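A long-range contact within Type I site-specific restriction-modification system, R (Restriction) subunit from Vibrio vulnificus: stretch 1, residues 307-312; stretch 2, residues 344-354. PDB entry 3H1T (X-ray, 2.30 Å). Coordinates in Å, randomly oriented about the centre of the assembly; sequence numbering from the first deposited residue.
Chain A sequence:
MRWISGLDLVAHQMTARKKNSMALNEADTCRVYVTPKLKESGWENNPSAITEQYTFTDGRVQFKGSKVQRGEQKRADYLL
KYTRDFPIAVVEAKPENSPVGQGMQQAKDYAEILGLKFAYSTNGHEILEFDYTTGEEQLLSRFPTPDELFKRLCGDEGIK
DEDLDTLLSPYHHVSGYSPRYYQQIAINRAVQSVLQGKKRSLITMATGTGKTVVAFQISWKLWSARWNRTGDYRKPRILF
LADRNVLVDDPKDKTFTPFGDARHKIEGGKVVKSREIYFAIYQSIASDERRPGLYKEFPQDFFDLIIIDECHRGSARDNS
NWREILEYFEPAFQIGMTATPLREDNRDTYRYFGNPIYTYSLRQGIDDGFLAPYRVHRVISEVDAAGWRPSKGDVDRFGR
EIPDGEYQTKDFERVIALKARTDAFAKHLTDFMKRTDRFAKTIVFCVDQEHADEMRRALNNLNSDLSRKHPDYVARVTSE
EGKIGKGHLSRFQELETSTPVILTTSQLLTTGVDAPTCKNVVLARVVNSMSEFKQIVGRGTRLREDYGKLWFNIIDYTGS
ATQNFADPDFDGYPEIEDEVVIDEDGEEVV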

# COMPACT_ATOMS: atom_id res chain seq x y z
N ILE A 307 2.05 0.01 17.63
CA ILE A 307 1.79 0.18 16.21
C ILE A 307 0.44 -0.43 15.84
O ILE A 307 0.20 -1.61 16.10
CB ILE A 307 2.93 -0.46 15.37
CG1 ILE A 307 4.22 0.35 15.57
CG2 ILE A 307 2.57 -0.49 13.88
CD1 ILE A 307 5.47 -0.30 15.04
N ILE A 308 -0.44 0.36 15.24
CA ILE A 308 -1.77 -0.11 14.87
C ILE A 308 -1.90 -0.45 13.39
O ILE A 308 -1.63 0.39 12.53
CB ILE A 308 -2.83 0.94 15.24
CG1 ILE A 308 -2.69 1.29 16.72
CG2 ILE A 308 -4.23 0.41 14.90
CD1 ILE A 308 -3.51 2.45 17.15
N ASP A 309 -2.33 -1.68 13.12
CA ASP A 309 -2.50 -2.19 11.77
C ASP A 309 -3.42 -1.30 10.93
O ASP A 309 -3.07 -0.95 9.80
CB ASP A 309 -3.06 -3.61 11.83
CG ASP A 309 -2.87 -4.39 10.53
OD1 ASP A 309 -1.71 -4.79 10.26
OD2 ASP A 309 -3.86 -4.61 9.79
N GLU A 310 -4.60 -0.97 11.46
CA GLU A 310 -5.57 -0.10 10.78
C GLU A 310 -6.30 0.74 11.82
O GLU A 310 -6.96 0.21 12.71
CB GLU A 310 -6.61 -0.91 9.99
CG GLU A 310 -7.81 -0.08 9.46
CD GLU A 310 -7.42 1.05 8.50
OE1 GLU A 310 -6.84 0.76 7.42
OE2 GLU A 310 -7.69 2.22 8.81
N CYS A 311 -6.18 2.06 11.67
CA CYS A 311 -6.79 3.02 12.59
C CYS A 311 -8.28 3.28 12.40
O CYS A 311 -8.94 3.79 13.30
CB CYS A 311 -6.02 4.33 12.52
SG CYS A 311 -4.27 4.13 12.92
N HIS A 312 -8.82 2.95 11.24
CA HIS A 312 -10.24 3.18 11.03
C HIS A 312 -11.02 1.86 10.94
O HIS A 312 -11.22 1.18 11.94
CB HIS A 312 -10.46 4.01 9.76
CG HIS A 312 -11.87 4.47 9.57
ND1 HIS A 312 -12.37 5.60 10.17
CD2 HIS A 312 -12.90 3.92 8.88
CE1 HIS A 312 -13.65 5.75 9.84
NE2 HIS A 312 -13.99 4.74 9.06
N GLU A 344 -14.59 11.74 3.99
CA GLU A 344 -15.72 12.06 4.87
C GLU A 344 -16.00 11.19 6.09
O GLU A 344 -16.43 11.71 7.13
CB GLU A 344 -17.00 12.16 4.04
CG GLU A 344 -16.97 13.30 3.05
CD GLU A 344 -18.32 13.57 2.43
OE1 GLU A 344 -18.88 12.65 1.79
OE2 GLU A 344 -18.82 14.70 2.60
N ASP A 345 -15.79 9.89 5.98
CA ASP A 345 -16.05 8.97 7.10
C ASP A 345 -14.80 8.81 7.98
O ASP A 345 -14.87 8.32 9.11
CB ASP A 345 -16.46 7.61 6.51
CG ASP A 345 -15.33 6.95 5.70
OD1 ASP A 345 -14.52 7.68 5.08
OD2 ASP A 345 -15.26 5.70 5.69
N ASN A 346 -13.69 9.31 7.46
CA ASN A 346 -12.35 9.23 8.03
C ASN A 346 -11.78 10.23 9.05
O ASN A 346 -10.82 9.91 9.76
CB ASN A 346 -11.37 9.19 6.84
CG ASN A 346 -10.71 7.84 6.69
OD1 ASN A 346 -11.15 6.86 7.30
ND2 ASN A 346 -9.66 7.77 5.88
N ARG A 347 -12.32 11.45 9.09
CA ARG A 347 -11.81 12.52 9.96
C ARG A 347 -11.30 12.27 11.40
O ARG A 347 -10.22 12.78 11.76
CB ARG A 347 -12.82 13.64 9.95
CG ARG A 347 -13.27 13.92 8.53
CD ARG A 347 -13.56 15.37 8.34
NE ARG A 347 -14.53 15.59 7.27
CZ ARG A 347 -14.23 15.71 5.98
NH1 ARG A 347 -12.97 15.62 5.55
NH2 ARG A 347 -15.20 15.95 5.11
N ASP A 348 -12.03 11.50 12.21
CA ASP A 348 -11.54 11.27 13.58
C ASP A 348 -10.16 10.62 13.63
O ASP A 348 -9.37 10.86 14.56
CB ASP A 348 -12.54 10.45 14.39
CG ASP A 348 -13.78 11.25 14.78
OD1 ASP A 348 -13.77 12.49 14.58
OD2 ASP A 348 -14.74 10.64 15.31
N THR A 349 -9.85 9.80 12.63
CA THR A 349 -8.55 9.17 12.60
C THR A 349 -7.47 10.20 12.35
O THR A 349 -6.44 10.19 13.02
CB THR A 349 -8.49 8.11 11.50
OG1 THR A 349 -9.18 6.95 11.96
CG2 THR A 349 -7.04 7.74 11.19
N TYR A 350 -7.69 11.09 11.39
CA TYR A 350 -6.71 12.12 11.08
C TYR A 350 -6.66 13.21 12.13
O TYR A 350 -5.71 13.99 12.16
CB TYR A 350 -7.00 12.71 9.70
CG TYR A 350 -6.66 11.73 8.59
CD1 TYR A 350 -7.40 10.55 8.42
CD2 TYR A 350 -5.55 11.93 7.77
CE1 TYR A 350 -7.03 9.60 7.47
CE2 TYR A 350 -5.17 10.99 6.83
CZ TYR A 350 -5.90 9.82 6.68
OH TYR A 350 -5.49 8.89 5.77
N ARG A 351 -7.67 13.25 13.00
CA ARG A 351 -7.72 14.22 14.09
C ARG A 351 -6.92 13.69 15.28
O ARG A 351 -6.20 14.44 15.94
CB ARG A 351 -9.18 14.46 14.52
CG ARG A 351 -9.94 15.39 13.58
CD ARG A 351 -11.45 15.33 13.80
NE ARG A 351 -12.16 16.27 12.95
CZ ARG A 351 -13.36 16.03 12.42
NH1 ARG A 351 -13.96 14.86 12.66
NH2 ARG A 351 -13.95 16.94 11.65
N TYR A 352 -7.04 12.41 15.55
CA TYR A 352 -6.31 11.81 16.65
C TYR A 352 -4.82 11.65 16.35
O TYR A 352 -3.98 12.05 17.15
CB TYR A 352 -6.92 10.46 17.03
CG TYR A 352 -6.29 9.80 18.23
CD1 TYR A 352 -5.16 9.00 18.10
CD2 TYR A 352 -6.83 9.98 19.51
CE1 TYR A 352 -4.57 8.40 19.21
CE2 TYR A 352 -6.25 9.40 20.63
CZ TYR A 352 -5.12 8.61 20.48
OH TYR A 352 -4.54 8.07 21.61
N PHE A 353 -4.48 11.09 15.18
CA PHE A 353 -3.08 10.89 14.83
C PHE A 353 -2.45 12.05 14.08
O PHE A 353 -1.23 12.15 13.98
CB PHE A 353 -2.91 9.61 14.00
CG PHE A 353 -3.22 8.36 14.76
CD1 PHE A 353 -2.31 7.84 15.68
CD2 PHE A 353 -4.42 7.67 14.55
CE1 PHE A 353 -2.58 6.64 16.37
CE2 PHE A 353 -4.70 6.49 15.23
CZ PHE A 353 -3.78 5.97 16.15
N GLY A 354 -3.28 12.94 13.54
CA GLY A 354 -2.74 14.08 12.82
C GLY A 354 -2.51 13.76 11.36
O GLY A 354 -2.83 12.66 10.90

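No clear hydrogen bond crosses this contact, although one end of it is lined with polar groups; its touching residues are at least 33 apart in sequence. What holds it is shape and sulfur. C311 SG sits 3.3 Å from F353 CE2 and 4.0 Å from the centroid of the F353 ring, 39° off the ring normal, so the polarizable thiol meets the aromatic obliquely. A cysteine suits this spot: its CA-to-CB bond points toward the other stretch, and chi1 in m brings SG, one large, soft atom, to a buried ring.

The same ring serves a second partner. I308, the last strand residue here, has its CA-to-CB bond toward the other stretch, and its m,t rotamer extends I308 CD1 to 3.7 Å from F353 CZ, at the ring edge. F353 thus touches both the strand and the loop that follows it.

Four residues earlier, T349 also faces the loop; the F353 N to T349 O backbone bond of 3.1 Å holds the two in step. C311 CA and T349 CA form the register pair, 6.4 Å apart. Threonine offers both a methyl and a hydroxyl here: T349 CG2 lies 3.8 Å from C311 CB and T349 OG1 3.4 Å from C311 O.

Toward the exposed end, H312 contributes the largest covered area, 83 Å². H312 N is held by E310 OE2 at 2.8 Å, a bond within the loop, and the H312 side chain, chi1 in t, reaches the residues leading into the helix. H312 CE1 comes within 2.9 Å of D345 O, and N346 OD1 lies over one ring face, 3.4 Å from H312 ND1 but too poorly angled to bond. The rule is economical: apolar and sulfur contacts inside, a broad polar ring packed at the margin, and 311 Å² buried in all.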